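Side-chain contact in MRG701 (Oryza sativa, PDB 5IN1), which is a rice MRG-family protein whose chromodomain probably binds methylated histone tails, consistent with a role in transcription: residues E60-R63 against K64-E67. Sequence-based numbering, arbitrary orientation.
Sequences ENIR and KQQE
Residues 60-63 and 64-67 are consecutive turns of the C-terminal helix 59-70, and R63 and Q66 make the main side-chain contact between them on the exposed face. The two chains run side by side and point the same way. Q66 OE1 lies 3.7 Å from R63 CD, so the amide oxygen touches the last methylene of the R63 chain. The oxygen approaches the guanidinium obliquely, and the two flat groups are turned 35° from each other. Q66 is nearly fully extended, with CG anti to the backbone N (chi1 164°), and this carries the amide out alongside R63. The R63 chain bends at chi2 and then runs on beside Q66.

I62 and Q65 form a looser pair on the neighbouring side of the helix. I62 CG2 comes to 4.2 Å from Q65 OE1. The other end of that amide is held by the fold: Q65 NE2 donates a hydrogen bond to L17 O, at the start of strand 16-28. In this SH3-like chromodomain one side of the helix lies against strand 8-13 of the antiparallel sheet. N61, I62 and Q65 touch L10 of that strand, K64 touches Y12, and N61 ND2 bonds to K56 O.

Regular alpha-helical backbone bonds join the turns. K64 N bonds to E60 O at 3.1 Å, and E67 N to R63 O at 2.9 Å. Q65 N bonds to N61 O and Q66 N to I62 O, completing the i to i+4 series. Within 64-67, K64 NZ and E67 OE1 form a long salt bridge of 4.0 Å.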
ATOM      1  N   GLU A  60      -9.202  13.468  18.860  1.00  8.66           N
ATOM      2  CA  GLU A  60      -8.018  14.276  19.140  1.00 10.68           C
ATOM      3  C   GLU A  60      -7.667  15.189  17.961  1.00  8.23           C
ATOM      4  O   GLU A  60      -7.323  16.346  18.157  1.00  9.66           O
ATOM      5  CB  GLU A  60      -6.830  13.392  19.486  1.00 13.51           C
ATOM      6  CG  GLU A  60      -5.584  14.177  19.893  1.00 16.55           C
ATOM      7  CD  GLU A  60      -4.822  13.498  21.017  1.00 13.60           C
ATOM      8  OE1 GLU A  60      -5.404  12.611  21.670  1.00 22.31           O
ATOM      9  OE2 GLU A  60      -3.671  13.874  21.272  1.00 17.91           O
ATOM     10  N   ASN A  61      -7.776  14.672  16.742  1.00  7.95           N
ATOM     11  CA  ASN A  61      -7.431  15.483  15.586  1.00  8.21           C
ATOM     12  C   ASN A  61      -8.509  16.516  15.291  1.00  6.94           C
ATOM     13  O   ASN A  61      -8.205  17.599  14.799  1.00  6.93           O
ATOM     14  CB  ASN A  61      -7.181  14.593  14.372  1.00  6.40           C
ATOM     15  CG  ASN A  61      -5.916  13.781  14.509  1.00  7.21           C
ATOM     16  OD1 ASN A  61      -4.968  14.206  15.182  1.00  9.14           O
ATOM     17  ND2 ASN A  61      -5.887  12.615  13.876  1.00  6.92           N
ATOM     18  N   ILE A  62      -9.757  16.202  15.616  1.00  7.01           N
ATOM     19  CA  ILE A  62     -10.819  17.178  15.483  1.00  7.82           C
ATOM     20  C   ILE A  62     -10.593  18.305  16.495  1.00  9.52           C
ATOM     21  O   ILE A  62     -10.828  19.486  16.196  1.00  9.08           O
ATOM     22  CB  ILE A  62     -12.209  16.528  15.663  1.00  7.33           C
ATOM     23  CG1 ILE A  62     -12.485  15.591  14.486  1.00 10.14           C
ATOM     24  CG2 ILE A  62     -13.264  17.595  15.763  1.00 12.37           C
ATOM     25  CD1 ILE A  62     -13.708  14.723  14.655  1.00 13.93           C
ATOM     26  N   ARG A  63     -10.102  17.952  17.680  1.00  8.94           N
ATOM     27  CA  ARG A  63      -9.745  18.970  18.671  1.00 11.46           C
ATOM     28  C   ARG A  63      -8.607  19.868  18.150  1.00  8.86           C
ATOM     29  O   ARG A  63      -8.585  21.063  18.438  1.00  9.93           O
ATOM     30  CB  ARG A  63      -9.327  18.323  20.001  1.00 14.86           C
ATOM     31  CG  ARG A  63     -10.436  17.648  20.787  1.00 19.86           C
ATOM     32  CD  ARG A  63     -11.516  18.612  21.201  1.00 19.29           C
ATOM     33  NE  ARG A  63     -12.547  17.900  21.955  1.00 24.86           N
ATOM     34  CZ  ARG A  63     -12.847  18.128  23.232  1.00 26.15           C
ATOM     35  NH1 ARG A  63     -12.226  19.085  23.912  1.00 24.99           N
ATOM     36  NH2 ARG A  63     -13.792  17.407  23.821  1.00 29.27           N
ATOM     37  N   LYS A  64      -7.673  19.294  17.389  1.00  8.48           N
ATOM     38  CA  LYS A  64      -6.626  20.090  16.744  1.00  8.40           C
ATOM     39  C   LYS A  64      -7.209  21.083  15.736  1.00  7.88           C
ATOM     40  O   LYS A  64      -6.817  22.255  15.703  1.00  7.73           O
ATOM     41  CB  LYS A  64      -5.620  19.178  16.052  1.00  9.02           C
ATOM     42  CG  LYS A  64      -4.489  19.889  15.333  1.00 13.13           C
ATOM     43  CD  LYS A  64      -3.565  20.585  16.316  1.00 12.43           C
ATOM     44  CE  LYS A  64      -2.344  21.184  15.621  1.00 17.84           C
ATOM     45  NZ  LYS A  64      -1.536  21.964  16.611  1.00 21.84           N
ATOM     46  N   GLN A  65      -8.171  20.618  14.939  1.00  5.73           N
ATOM     47  CA  GLN A  65      -8.879  21.513  14.025  1.00  6.40           C
ATOM     48  C   GLN A  65      -9.477  22.701  14.786  1.00  7.18           C
ATOM     49  O   GLN A  65      -9.307  23.844  14.389  1.00  6.68           O
ATOM     50  CB  GLN A  65      -9.964  20.758  13.277  1.00  5.51           C
ATOM     51  CG  GLN A  65     -10.847  21.651  12.414  1.00  5.72           C
ATOM     52  CD  GLN A  65     -12.025  20.875  11.869  1.00  5.53           C
ATOM     53  OE1 GLN A  65     -12.811  20.309  12.640  1.00  6.59           O
ATOM     54  NE2 GLN A  65     -12.156  20.826  10.537  1.00  4.99           N
ATOM     55  N   GLN A  66     -10.166  22.411  15.896  1.00  7.08           N
ATOM     56  CA  GLN A  66     -10.741  23.443  16.761  1.00  7.16           C
ATOM     57  C   GLN A  66      -9.684  24.424  17.286  1.00  7.72           C
ATOM     58  O   GLN A  66      -9.898  25.636  17.252  1.00  7.48           O
ATOM     59  CB  GLN A  66     -11.496  22.785  17.930  1.00  7.44           C
ATOM     60  CG  GLN A  66     -11.820  23.696  19.126  1.00 13.19           C
ATOM     61  CD  GLN A  66     -12.708  23.014  20.162  1.00 12.38           C
ATOM     62  OE1 GLN A  66     -12.913  21.811  20.122  1.00 13.20           O
ATOM     63  NE2 GLN A  66     -13.242  23.798  21.095  1.00 13.05           N
ATOM     64  N   GLU A  67      -8.577  23.900  17.801  1.00  8.20           N
ATOM     65  CA  GLU A  67      -7.522  24.759  18.323  1.00  8.67           C
ATOM     66  C   GLU A  67      -7.015  25.708  17.253  1.00  7.90           C
ATOM     67  O   GLU A  67      -6.763  26.878  17.525  1.00 10.40           O
ATOM     68  CB  GLU A  67      -6.357  23.925  18.866  1.00 10.70           C
ATOM     69  CG  GLU A  67      -5.225  24.748  19.502  1.00 15.67           C
ATOM     70  CD  GLU A  67      -3.986  23.907  19.826  1.00 22.82           C
ATOM     71  OE1 GLU A  67      -4.014  22.671  19.649  1.00 26.50           O
ATOM     72  OE2 GLU A  67      -2.971  24.486  20.268  1.00 34.06           O
TER